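Local coordinates for protein cGAS/DncV-like nucleotidyltransferase in E. coli homolog (Elizabethkingia meningoseptica ATCC 13253 = NBRC 12535, PDB 6E0O) that synthesises cyclic dinucleotide second messengers, probably in response to phage infection as part of a bacterial CBASS antiviral system, at residues S49-N53 with E172-S176; N52-V56 with V193-V198; E153-I157 with S169-Q173. The contacts are given in a common frame with arbitrary orientation. Residues are numbered along the deposited sequence.

Contact 1. Residues S49-N53 with E172-S176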
ATOM      1  N   SER A  49      -1.096   0.894  -4.001  1.00 12.97           N
ATOM      2  CA  SER A  49      -0.103   0.579  -5.019  1.00 14.19           C
ATOM      3  C   SER A  49      -0.169   1.506  -6.225  1.00 13.69           C
ATOM      4  O   SER A  49       0.865   1.766  -6.849  1.00 13.79           O
ATOM      5  CB  SER A  49      -0.275  -0.869  -5.470  1.00 16.94           C
ATOM      6  OG  SER A  49      -1.549  -1.043  -6.069  1.00 20.16           O
ATOM      7  N   TYR A  50      -1.351   1.993  -6.599  1.00 12.51           N
ATOM      8  CA  TYR A  50      -1.402   2.953  -7.696  1.00 13.84           C
ATOM      9  C   TYR A  50      -0.806   4.291  -7.275  1.00 14.45           C
ATOM     10  O   TYR A  50      -0.155   4.961  -8.080  1.00 19.03           O
ATOM     11  CB  TYR A  50      -2.828   3.126  -8.204  1.00 13.11           C
ATOM     12  CG  TYR A  50      -3.287   2.044  -9.156  1.00 13.09           C
ATOM     13  CD1 TYR A  50      -3.907   0.899  -8.687  1.00 13.16           C
ATOM     14  CD2 TYR A  50      -3.116   2.179 -10.523  1.00 13.71           C
ATOM     15  CE1 TYR A  50      -4.351  -0.084  -9.555  1.00 13.47           C
ATOM     16  CE2 TYR A  50      -3.562   1.210 -11.400  1.00 15.33           C
ATOM     17  CZ  TYR A  50      -4.166   0.077 -10.913  1.00 13.34           C
ATOM     18  OH  TYR A  50      -4.600  -0.882 -11.797  1.00 14.60           O
ATOM     19  N   ARG A  51      -1.022   4.694  -6.021  1.00 13.19           N
ATOM     20  CA  ARG A  51      -0.447   5.944  -5.535  1.00 12.64           C
ATOM     21  C   ARG A  51       1.073   5.849  -5.443  1.00 12.40           C
ATOM     22  O   ARG A  51       1.795   6.768  -5.850  1.00 14.13           O
ATOM     23  CB  ARG A  51      -1.029   6.285  -4.163  1.00 13.67           C
ATOM     24  CG  ARG A  51      -0.462   7.559  -3.553  1.00 13.40           C
ATOM     25  CD  ARG A  51      -0.960   8.791  -4.262  1.00 14.14           C
ATOM     26  NE  ARG A  51      -0.304  10.009  -3.791  1.00 14.84           N
ATOM     27  CZ  ARG A  51      -0.663  10.694  -2.708  1.00 13.17           C
ATOM     28  NH1 ARG A  51      -1.672  10.285  -1.948  1.00 14.03           N
ATOM     29  NH2 ARG A  51       0.002  11.785  -2.369  1.00 13.51           N
ATOM     30  N   ASN A  52       1.573   4.755  -4.894  1.00 12.84           N
ATOM     31  CA  ASN A  52       2.998   4.592  -4.650  1.00 13.78           C
ATOM     32  C   ASN A  52       3.730   3.950  -5.818  1.00 12.85           C
ATOM     33  O   ASN A  52       4.957   3.799  -5.753  1.00 14.66           O
ATOM     34  CB  ASN A  52       3.195   3.771  -3.379  1.00 14.55           C
ATOM     35  CG  ASN A  52       2.464   4.368  -2.197  1.00 17.93           C
ATOM     36  OD1 ASN A  52       2.540   5.568  -1.960  1.00 21.62           O
ATOM     37  ND2 ASN A  52       1.751   3.534  -1.454  1.00 19.61           N
ATOM     38  N   ASN A  53       3.006   3.589  -6.872  1.00 13.32           N
ATOM     39  CA  ASN A  53       3.567   2.998  -8.084  1.00 12.56           C
ATOM     40  C   ASN A  53       4.288   1.678  -7.812  1.00 12.77           C
ATOM     41  O   ASN A  53       5.403   1.448  -8.279  1.00 13.40           O
ATOM     42  CB  ASN A  53       4.469   3.972  -8.838  1.00 13.70           C
ATOM     43  CG  ASN A  53       4.613   3.604 -10.297  1.00 15.28           C
ATOM     44  OD1 ASN A  53       3.700   3.027 -10.900  1.00 18.20           O
ATOM     45  ND2 ASN A  53       5.756   3.929 -10.880  1.00 16.04           N
ATOM     46  N   GLU A 172      -0.076  10.316   2.823  1.00 10.46           N
ATOM     47  CA  GLU A 172       0.716  11.365   2.193  1.00 11.56           C
ATOM     48  C   GLU A 172       2.181  11.240   2.586  1.00 10.99           C
ATOM     49  O   GLU A 172       3.072  11.328   1.737  1.00 11.61           O
ATOM     50  CB  GLU A 172       0.157  12.740   2.569  1.00 11.87           C
ATOM     51  CG  GLU A 172      -1.274  12.959   2.119  1.00 12.72           C
ATOM     52  CD  GLU A 172      -1.440  12.828   0.619  1.00 14.12           C
ATOM     53  OE1 GLU A 172      -0.552  13.293  -0.116  1.00 15.61           O
ATOM     54  OE2 GLU A 172      -2.459  12.268   0.164  1.00 17.25           O
ATOM     55  N   GLN A 173       2.447  11.058   3.877  1.00 10.95           N
ATOM     56  CA  GLN A 173       3.816  10.911   4.344  1.00 12.10           C
ATOM     57  C   GLN A 173       4.443   9.618   3.831  1.00 11.33           C
ATOM     58  O   GLN A 173       5.636   9.582   3.506  1.00 12.16           O
ATOM     59  CB  GLN A 173       3.819  10.962   5.870  1.00 11.98           C
ATOM     60  CG  GLN A 173       3.310  12.289   6.460  1.00 12.27           C
ATOM     61  CD  GLN A 173       1.804  12.362   6.751  1.00 12.84           C
ATOM     62  OE1 GLN A 173       0.989  11.680   6.135  1.00 12.40           O
ATOM     63  NE2 GLN A 173       1.441  13.213   7.700  1.00 13.40           N
ATOM     64  N   HIS A 174       3.658   8.545   3.768  1.00 10.81           N
ATOM     65  CA  HIS A 174       4.107   7.309   3.144  1.00 11.02           C
ATOM     66  C   HIS A 174       4.511   7.552   1.695  1.00 11.00           C
ATOM     67  O   HIS A 174       5.597   7.142   1.255  1.00 11.44           O
ATOM     68  CB  HIS A 174       2.959   6.305   3.211  1.00 11.65           C
ATOM     69  CG  HIS A 174       3.288   4.964   2.651  1.00 11.18           C
ATOM     70  ND1 HIS A 174       3.569   3.880   3.450  1.00 12.39           N
ATOM     71  CD2 HIS A 174       3.352   4.524   1.375  1.00 13.05           C
ATOM     72  CE1 HIS A 174       3.820   2.831   2.686  1.00 12.75           C
ATOM     73  NE2 HIS A 174       3.690   3.194   1.422  1.00 13.51           N
ATOM     74  N   TYR A 175       3.639   8.216   0.939  1.00 11.11           N
ATOM     75  CA  TYR A 175       3.924   8.506  -0.460  1.00 11.28           C
ATOM     76  C   TYR A 175       5.219   9.308  -0.584  1.00 10.58           C
ATOM     77  O   TYR A 175       6.127   8.951  -1.348  1.00 10.71           O
ATOM     78  CB  TYR A 175       2.754   9.271  -1.115  1.00 11.69           C
ATOM     79  CG  TYR A 175       3.204   9.821  -2.439  1.00 10.93           C
ATOM     80  CD1 TYR A 175       3.280   8.999  -3.553  1.00 11.46           C
ATOM     81  CD2 TYR A 175       3.635  11.138  -2.562  1.00 11.15           C
ATOM     82  CE1 TYR A 175       3.757   9.466  -4.757  1.00 12.02           C
ATOM     83  CE2 TYR A 175       4.121  11.616  -3.769  1.00 11.40           C
ATOM     84  CZ  TYR A 175       4.174  10.772  -4.860  1.00 12.44           C
ATOM     85  OH  TYR A 175       4.654  11.207  -6.065  1.00 13.53           O
ATOM     86  N   SER A 176       5.326  10.400   0.167  1.00 10.67           N
ATOM     87  CA  SER A 176       6.453  11.308  -0.018  0.63 10.40           C
ATOM     88  C   SER A 176       7.771  10.660   0.391  1.00 10.92           C
ATOM     89  O   SER A 176       8.780  10.803  -0.313  1.00 11.75           O
ATOM     90  CB  SER A 176       6.218  12.577   0.789  0.63 12.47           C
ATOM     91  OG  SER A 176       5.072  13.239   0.300  0.63 12.67           O
TER
HETATM   92  O   HOH W   1       5.650   6.509  -2.866  1.00 18.05           O
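A bidentate salt bridge ties the two helices together: Arg51 NH2 donates to Glu172 OE1 at 2.8 Å, and Arg51 NH1 to Glu172 OE2 at 3.0 Å. Its planar shape and several N-H donors suit the guanidinium to meeting both carboxylate oxygens side by side. Its flat face does further work, lying on the Tyr175 ring with planes at 29° and making an off-centre cation-pi contact, Arg51 CZ lying 4.5 Å from the ring centroid. Deeper in, Asn52 packs on the helix, its OD1 3.6 Å from Tyr175 CA and its ND2 3.4 Å from His174 CD2. A water donates to Tyr175 O, its oxygen 2.9 Å away, and weakly to Asn52 OD1, 3.4 Å from the same water oxygen. The His174 imidazole is held by Glu220 of helix 216-224. Helix 48-52, whose Ser49 backbone nitrogen bonds the bound nucleotide, thus leans on helix 171-184, while Arg51, through NH1 to Leu46 O and packing on Phe45, ties the junction to strand 42-47.

Contact 2. Residues N52-V56 with V193-V198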
ATOM      1  N   ASN A  52       1.573   4.755  -4.894  1.00 12.84           N
ATOM      2  CA  ASN A  52       2.998   4.592  -4.650  1.00 13.78           C
ATOM      3  C   ASN A  52       3.730   3.950  -5.818  1.00 12.85           C
ATOM      4  O   ASN A  52       4.957   3.799  -5.753  1.00 14.66           O
ATOM      5  CB  ASN A  52       3.195   3.771  -3.379  1.00 14.55           C
ATOM      6  CG  ASN A  52       2.464   4.368  -2.197  1.00 17.93           C
ATOM      7  OD1 ASN A  52       2.540   5.568  -1.960  1.00 21.62           O
ATOM      8  ND2 ASN A  52       1.751   3.534  -1.454  1.00 19.61           N
ATOM      9  N   ASN A  53       3.006   3.589  -6.872  1.00 13.32           N
ATOM     10  CA  ASN A  53       3.567   2.998  -8.084  1.00 12.56           C
ATOM     11  C   ASN A  53       4.288   1.678  -7.812  1.00 12.77           C
ATOM     12  O   ASN A  53       5.403   1.448  -8.279  1.00 13.40           O
ATOM     13  CB  ASN A  53       4.469   3.972  -8.838  1.00 13.70           C
ATOM     14  CG  ASN A  53       4.613   3.604 -10.297  1.00 15.28           C
ATOM     15  OD1 ASN A  53       3.700   3.027 -10.900  1.00 18.20           O
ATOM     16  ND2 ASN A  53       5.756   3.929 -10.880  1.00 16.04           N
ATOM     17  N   THR A  54       3.621   0.786  -7.085  1.00 13.19           N
ATOM     18  CA  THR A  54       4.187  -0.511  -6.738  1.00 13.07           C
ATOM     19  C   THR A  54       3.347  -1.684  -7.245  1.00 13.80           C
ATOM     20  O   THR A  54       3.463  -2.784  -6.710  1.00 15.22           O
ATOM     21  CB  THR A  54       4.372  -0.600  -5.225  1.00 16.38           C
ATOM     22  OG1 THR A  54       3.101  -0.400  -4.598  1.00 20.50           O
ATOM     23  CG2 THR A  54       5.360   0.441  -4.730  1.00 19.71           C
ATOM     24  N   ASN A  55       2.548  -1.494  -8.292  1.00 14.14           N
ATOM     25  CA  ASN A  55       1.732  -2.583  -8.818  1.00 14.55           C
ATOM     26  C   ASN A  55       2.572  -3.560  -9.628  1.00 14.36           C
ATOM     27  O   ASN A  55       3.389  -3.153 -10.453  1.00 17.70           O
ATOM     28  CB  ASN A  55       0.689  -2.031  -9.786  1.00 19.43           C
ATOM     29  CG  ASN A  55      -0.536  -1.530  -9.106  1.00 22.00           C
ATOM     30  OD1 ASN A  55      -1.121  -2.210  -8.265  1.00 24.42           O
ATOM     31  ND2 ASN A  55      -0.943  -0.322  -9.462  1.00 23.88           N
ATOM     32  N   VAL A  56       2.330  -4.857  -9.431  1.00 14.18           N
ATOM     33  CA  VAL A  56       3.069  -5.874 -10.175  1.00 14.54           C
ATOM     34  C   VAL A  56       2.134  -6.880 -10.830  1.00 15.69           C
ATOM     35  O   VAL A  56       2.573  -7.924 -11.326  1.00 20.37           O
ATOM     36  CB  VAL A  56       4.107  -6.586  -9.288  1.00 14.15           C
ATOM     37  CG1 VAL A  56       5.071  -5.578  -8.693  1.00 15.35           C
ATOM     38  CG2 VAL A  56       3.423  -7.380  -8.179  1.00 17.51           C
ATOM     39  N   VAL A 193      11.037  -3.353  -3.953  1.00 10.51           N
ATOM     40  CA  VAL A 193       9.701  -3.639  -3.432  1.00 10.54           C
ATOM     41  C   VAL A 193       8.913  -4.449  -4.449  1.00 10.69           C
ATOM     42  O   VAL A 193       8.269  -5.452  -4.115  1.00 11.62           O
ATOM     43  CB  VAL A 193       8.969  -2.336  -3.072  1.00 10.51           C
ATOM     44  CG1 VAL A 193       7.477  -2.599  -2.832  1.00 11.14           C
ATOM     45  CG2 VAL A 193       9.593  -1.672  -1.862  1.00 10.90           C
ATOM     46  N   ARG A 194       8.929  -4.009  -5.711  1.00 10.40           N
ATOM     47  CA  ARG A 194       8.171  -4.713  -6.738  1.00 10.96           C
ATOM     48  C   ARG A 194       8.661  -6.147  -6.907  1.00 10.31           C
ATOM     49  O   ARG A 194       7.853  -7.072  -7.028  1.00 11.56           O
ATOM     50  CB  ARG A 194       8.204  -3.937  -8.049  1.00 10.62           C
ATOM     51  CG  ARG A 194       7.476  -2.611  -7.948  1.00 10.65           C
ATOM     52  CD  ARG A 194       7.457  -1.905  -9.314  1.00 13.57           C
ATOM     53  NE  ARG A 194       7.353  -0.461  -9.167  1.00 13.07           N
ATOM     54  CZ  ARG A 194       8.277   0.418  -9.549  1.00 12.26           C
ATOM     55  NH1 ARG A 194       9.404   0.024 -10.136  1.00 13.32           N
ATOM     56  NH2 ARG A 194       8.067   1.706  -9.351  1.00 13.19           N
ATOM     57  N   ILE A 195       9.979  -6.360  -6.929  1.00 10.73           N
ATOM     58  CA  ILE A 195      10.490  -7.726  -7.048  1.00 10.54           C
ATOM     59  C   ILE A 195       9.970  -8.588  -5.907  1.00 11.42           C
ATOM     60  O   ILE A 195       9.528  -9.721  -6.110  1.00 11.57           O
ATOM     61  CB  ILE A 195      12.028  -7.740  -7.097  1.00 11.54           C
ATOM     62  CG1 ILE A 195      12.541  -7.169  -8.411  1.00 11.63           C
ATOM     63  CG2 ILE A 195      12.543  -9.165  -6.893  1.00 13.03           C
ATOM     64  CD1 ILE A 195      14.023  -6.838  -8.386  1.00 12.98           C
ATOM     65  N   LEU A 196      10.046  -8.076  -4.682  1.00 10.95           N
ATOM     66  CA  LEU A 196       9.605  -8.857  -3.535  1.00 10.67           C
ATOM     67  C   LEU A 196       8.097  -9.087  -3.542  1.00 11.10           C
ATOM     68  O   LEU A 196       7.641 -10.127  -3.066  1.00 11.89           O
ATOM     69  CB  LEU A 196      10.084  -8.209  -2.236  1.00 11.19           C
ATOM     70  CG  LEU A 196      11.604  -8.301  -2.037  1.00 12.18           C
ATOM     71  CD1 LEU A 196      12.012  -7.479  -0.818  1.00 15.28           C
ATOM     72  CD2 LEU A 196      12.090  -9.721  -1.869  1.00 14.50           C
ATOM     73  N   LYS A 197       7.313  -8.142  -4.075  1.00 11.15           N
ATOM     74  CA  LYS A 197       5.883  -8.390  -4.253  1.00 11.68           C
ATOM     75  C   LYS A 197       5.640  -9.501  -5.270  1.00 11.91           C
ATOM     76  O   LYS A 197       4.752 -10.342  -5.084  1.00 12.87           O
ATOM     77  CB  LYS A 197       5.161  -7.099  -4.651  1.00 11.59           C
ATOM     78  CG  LYS A 197       5.058  -6.080  -3.512  1.00 12.31           C
ATOM     79  CD  LYS A 197       4.353  -4.797  -3.928  1.00 13.00           C
ATOM     80  CE  LYS A 197       2.888  -5.008  -4.235  1.00 14.54           C
ATOM     81  NZ  LYS A 197       2.176  -3.704  -4.385  1.00 15.56           N
ATOM     82  N   VAL A 198       6.408  -9.520  -6.361  1.00 12.12           N
ATOM     83  CA  VAL A 198       6.294 -10.613  -7.324  1.00 12.69           C
ATOM     84  C   VAL A 198       6.596 -11.946  -6.651  1.00 12.13           C
ATOM     85  O   VAL A 198       5.866 -12.928  -6.820  1.00 13.28           O
ATOM     86  CB  VAL A 198       7.227 -10.371  -8.519  1.00 12.96           C
ATOM     87  CG1 VAL A 198       7.381 -11.647  -9.351  1.00 14.40           C
ATOM     88  CG2 VAL A 198       6.717  -9.233  -9.375  1.00 13.44           C
TER
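This is a buried loop-to-helix contact beside the nucleotide site, in which the turn leaving helix 48-52 is held by two long basic side chains of helix 188-205. Asn53, the first residue after the short helix, has positive phi, a conformation asparagine tolerates better than most residues, and its carbonyl faces the second helix. Arg194 takes that oxygen in a fork, with NE and NH2 each 2.9 Å from Asn53 O; its remaining nitrogen, NH1, reaches Ser12 O, so one planar guanidinium joins two loop backbones. One turn further along the helix, Lys197, bent at chi3 (p), places NZ 2.8 Å from Thr54 O, with a weaker bond to Thr54 OG1 at 3.4 Å. A lysine suits this position because a single ammonium can serve several acceptors: NZ also bonds Ser216 OG and the bound nucleotide, in keeping with the assignment of Lys197 to the probable GTP-binding site. The loop therefore shares its lysine with the substrate site.

Outside the polar pairs, Val56 turns toward the helix and supplies most of the apolar packing. Its CB lies 3.7 Å from Val198 CG2, its CG1 3.6 Å from Arg194 CB, and its CG2 3.9 Å from Lys197 CB, so that a compact beta-branched residue sits against the Val198 side chain and two aliphatic stems. Thr54 CG2 adds a touch on Val193 CG1 at 4.2 Å. Asn55 points away, bonding Ser49 and Ser16 instead. Helix 216-224 adjoins through Glu220, which packs on Thr54 and Val193, and Thr54 also touches Ser49 of helix 48-52; the loop then leads to strand 62-68.

Contact 3. Residues E153-I157 with S169-Q173. With nucleotides of chain B.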
ATOM      1  N   GLU A 153       2.685  16.768  15.892  1.00 21.12           N
ATOM      2  CA  GLU A 153       1.373  16.301  15.471  1.00 21.33           C
ATOM      3  C   GLU A 153       1.397  16.056  13.971  1.00 21.62           C
ATOM      4  O   GLU A 153       1.911  16.874  13.200  1.00 23.94           O
ATOM      5  CB  GLU A 153       0.301  17.335  15.807  1.00 23.68           C
ATOM      6  CG  GLU A 153      -1.110  16.836  15.502  1.00 26.63           C
ATOM      7  CD  GLU A 153      -2.179  17.871  15.777  1.00 32.35           C
ATOM      8  OE1 GLU A 153      -2.269  18.852  15.011  1.00 37.05           O
ATOM      9  OE2 GLU A 153      -2.928  17.698  16.758  1.00 35.17           O
ATOM     10  N   ALA A 154       0.838  14.925  13.563  1.00 18.33           N
ATOM     11  CA  ALA A 154       0.770  14.542  12.167  1.00 17.90           C
ATOM     12  C   ALA A 154      -0.680  14.351  11.763  1.00 16.24           C
ATOM     13  O   ALA A 154      -1.511  13.884  12.551  1.00 17.97           O
ATOM     14  CB  ALA A 154       1.509  13.229  11.932  1.00 19.74           C
ATOM     15  N   GLU A 155      -0.972  14.694  10.517  1.00 14.77           N
ATOM     16  CA  GLU A 155      -2.313  14.549   9.975  1.00 13.75           C
ATOM     17  C   GLU A 155      -2.352  13.383   8.999  1.00 12.68           C
ATOM     18  O   GLU A 155      -1.522  13.294   8.082  1.00 12.94           O
ATOM     19  CB  GLU A 155      -2.786  15.821   9.273  1.00 15.29           C
ATOM     20  CG  GLU A 155      -4.203  15.668   8.773  1.00 16.94           C
ATOM     21  CD  GLU A 155      -4.745  16.904   8.099  1.00 18.90           C
ATOM     22  OE1 GLU A 155      -4.423  18.026   8.554  1.00 25.33           O
ATOM     23  OE2 GLU A 155      -5.499  16.746   7.118  1.00 16.55           O
ATOM     24  N   GLY A 156      -3.338  12.514   9.188  1.00 12.71           N
ATOM     25  CA  GLY A 156      -3.609  11.407   8.297  1.00 12.35           C
ATOM     26  C   GLY A 156      -5.096  11.182   8.188  1.00 11.23           C
ATOM     27  O   GLY A 156      -5.878  12.139   8.194  1.00 11.79           O
ATOM     28  N   ILE A 157      -5.497   9.917   8.097  1.00 11.16           N
ATOM     29  CA  ILE A 157      -6.897   9.554   7.948  1.00 11.76           C
ATOM     30  C   ILE A 157      -7.229   8.479   8.963  1.00 11.57           C
ATOM     31  O   ILE A 157      -6.367   7.720   9.414  1.00 12.25           O
ATOM     32  CB  ILE A 157      -7.246   9.067   6.529  1.00 12.00           C
ATOM     33  CG1 ILE A 157      -6.365   7.887   6.109  1.00 13.24           C
ATOM     34  CG2 ILE A 157      -7.121  10.225   5.548  1.00 12.72           C
ATOM     35  CD1 ILE A 157      -6.800   7.259   4.802  1.00 14.65           C
ATOM     36  N   SER A 169      -4.047   5.791   9.028  1.00 15.14           N
ATOM     37  CA  SER A 169      -3.052   5.743   7.972  1.00 15.56           C
ATOM     38  C   SER A 169      -2.531   7.155   7.754  1.00 12.73           C
ATOM     39  O   SER A 169      -3.219   8.137   8.028  1.00 13.07           O
ATOM     40  CB  SER A 169      -3.653   5.163   6.676  1.00 19.85           C
ATOM     41  OG  SER A 169      -2.643   4.851   5.741  1.00 30.97           O
ATOM     42  N   PHE A 170      -1.317   7.232   7.218  1.00 12.16           N
ATOM     43  CA  PHE A 170      -0.662   8.489   6.856  1.00 11.12           C
ATOM     44  C   PHE A 170      -0.195   8.359   5.416  1.00 11.36           C
ATOM     45  O   PHE A 170       1.011   8.328   5.133  1.00 12.14           O
ATOM     46  CB  PHE A 170       0.468   8.821   7.836  1.00 13.09           C
ATOM     47  CG  PHE A 170      -0.034   9.015   9.232  1.00 13.87           C
ATOM     48  CD1 PHE A 170      -0.154   7.939  10.085  1.00 14.85           C
ATOM     49  CD2 PHE A 170      -0.465  10.253   9.662  1.00 13.90           C
ATOM     50  CE1 PHE A 170      -0.660   8.098  11.360  1.00 17.18           C
ATOM     51  CE2 PHE A 170      -0.977  10.424  10.938  1.00 15.27           C
ATOM     52  CZ  PHE A 170      -1.082   9.345  11.783  1.00 17.55           C
ATOM     53  N   PRO A 171      -1.141   8.272   4.471  1.00 10.96           N
ATOM     54  CA  PRO A 171      -0.767   7.983   3.079  1.00 11.22           C
ATOM     55  C   PRO A 171       0.085   9.050   2.440  1.00 10.88           C
ATOM     56  O   PRO A 171       0.874   8.728   1.548  1.00 11.25           O
ATOM     57  CB  PRO A 171      -2.119   7.834   2.364  1.00 12.70           C
ATOM     58  CG  PRO A 171      -3.115   8.580   3.254  1.00 12.94           C
ATOM     59  CD  PRO A 171      -2.609   8.319   4.658  1.00 11.46           C
ATOM     60  N   GLU A 172      -0.076  10.316   2.823  1.00 10.46           N
ATOM     61  CA  GLU A 172       0.716  11.365   2.193  1.00 11.56           C
ATOM     62  C   GLU A 172       2.181  11.240   2.586  1.00 10.99           C
ATOM     63  O   GLU A 172       3.072  11.328   1.737  1.00 11.61           O
ATOM     64  CB  GLU A 172       0.157  12.740   2.569  1.00 11.87           C
ATOM     65  CG  GLU A 172      -1.274  12.959   2.119  1.00 12.72           C
ATOM     66  CD  GLU A 172      -1.440  12.828   0.619  1.00 14.12           C
ATOM     67  OE1 GLU A 172      -0.552  13.293  -0.116  1.00 15.61           O
ATOM     68  OE2 GLU A 172      -2.459  12.268   0.164  1.00 17.25           O
ATOM     69  N   GLN A 173       2.447  11.058   3.877  1.00 10.95           N
ATOM     70  CA  GLN A 173       3.816  10.911   4.344  1.00 12.10           C
ATOM     71  C   GLN A 173       4.443   9.618   3.831  1.00 11.33           C
ATOM     72  O   GLN A 173       5.636   9.582   3.506  1.00 12.16           O
ATOM     73  CB  GLN A 173       3.819  10.962   5.870  1.00 11.98           C
ATOM     74  CG  GLN A 173       3.310  12.289   6.460  1.00 12.27           C
ATOM     75  CD  GLN A 173       1.804  12.362   6.751  1.00 12.84           C
ATOM     76  OE1 GLN A 173       0.989  11.680   6.135  1.00 12.40           O
ATOM     77  NE2 GLN A 173       1.441  13.213   7.700  1.00 13.40           N
TER
ATOM     78  P     A B   2      -6.673  -5.139   3.485  1.00 53.75           P
ATOM     79  OP1   A B   2      -6.909  -4.711   4.889  1.00 57.70           O
ATOM     80  OP2   A B   2      -7.303  -6.394   2.992  1.00 58.92           O
ATOM     81  O5'   A B   2      -7.150  -3.953   2.532  1.00 62.49           O
ATOM     82  C5'   A B   2      -8.529  -3.758   2.226  1.00 66.22           C
ATOM     83  C4'   A B   2      -8.812  -2.334   1.815  1.00 66.10           C
ATOM     84  O4'   A B   2      -8.663  -1.478   2.979  1.00 61.45           O
ATOM     85  C3'   A B   2      -7.882  -1.771   0.745  1.00 67.58           C
ATOM     86  O3'   A B   2      -8.594  -0.875  -0.107  1.00 68.72           O
ATOM     87  C2'   A B   2      -6.843  -1.008   1.557  1.00 64.35           C
ATOM     88  O2'   A B   2      -6.220   0.058   0.869  1.00 65.29           O
ATOM     89  C1'   A B   2      -7.664  -0.505   2.742  1.00 56.20           C
ATOM     90  N9    A B   2      -6.871  -0.372   3.964  1.00 37.46           N
ATOM     91  C8    A B   2      -6.411  -1.389   4.767  1.00 31.71           C
ATOM     92  N7    A B   2      -5.717  -0.980   5.797  1.00 24.64           N
ATOM     93  C5    A B   2      -5.705   0.402   5.659  1.00 24.58           C
ATOM     94  C6    A B   2      -5.123   1.429   6.427  1.00 21.77           C
ATOM     95  N6    A B   2      -4.414   1.239   7.541  1.00 22.77           N
ATOM     96  N1    A B   2      -5.325   2.685   6.001  1.00 23.79           N
ATOM     97  C2    A B   2      -6.026   2.913   4.892  1.00 23.79           C
ATOM     98  N3    A B   2      -6.622   2.035   4.085  1.00 24.49           N
ATOM     99  C4    A B   2      -6.418   0.787   4.532  1.00 26.40           C
TER
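Here the last strand of a beta hairpin hands over to a helix beside the bound nucleotide. Strands 152-160 and 166-169 run antiparallel, and Ile157 and Ser169 form a hydrogen-bonded pair: Ile157 N to Ser169 O is 2.9 Å and Ser169 N to Ile157 O is 3.0 Å. Their side chains lie on the same sheet face, where Ile157 CG1 is 3.9 Å from Ser169 CB. The small serine lets the base approach closely, since Ser169 CB lies 3.1 Å from N1 of A2 of chain B, the second nucleotide of the bound linear intermediate.

Just past this pair the chains draw together, with Gly156 CA only 3.3 Å from Ser169 O in a CA-H...O contact. A beta carbon at Gly156 would collide with that oxygen and with Phe170 CD2, so the absence of a side chain fits the tight approach. Phe170 occupies the N-cap position. The carbonyl oxygens of Ala154 and Glu155 lie at its ring edge, and Phe170 CE2 also packs 3.9 Å from Ala154 CB. Pro171 has no amide hydrogen to donate, which costs nothing in the first helical turn, where no such donor is required; its CD lies 4.0 Å from Ile157 CG1. Two residues on, Gln173 NE2 donates to Glu155 O at 3.0 Å, its side-chain amide, on a flexible stem, extending the polar link between strand and helix beyond the sheet pairing.

On its other edge strand 152-160 pairs with strand 135-147. The arrangement is a beta hairpin within the mixed sheet of the nucleotidyltransferase fold, followed by a helix.

How the contacts relate
Contacts 1 and 2 both start from the region of residues 49-56, share Asn52 and Asn53, and lie about 12 Å apart between centres; they join helix 48-52 and the loop after it to helices 171-184 and 188-205, which follow each other in the chain. Contact 3 lies about 11 Å from contact 1, centre to centre, and shares Glu172 and Gln173 with it, so the start of helix 171-184 touches both the sheet hairpin and helix 48-52. The centres of contacts 2 and 3 are about 22 Å apart, and contact 3 is nested within the loop that contact 2 closes. Contact 3 thus ties the sheet to the first of two successive helices that hold helix 48-52 and its loop near the bound nucleotides.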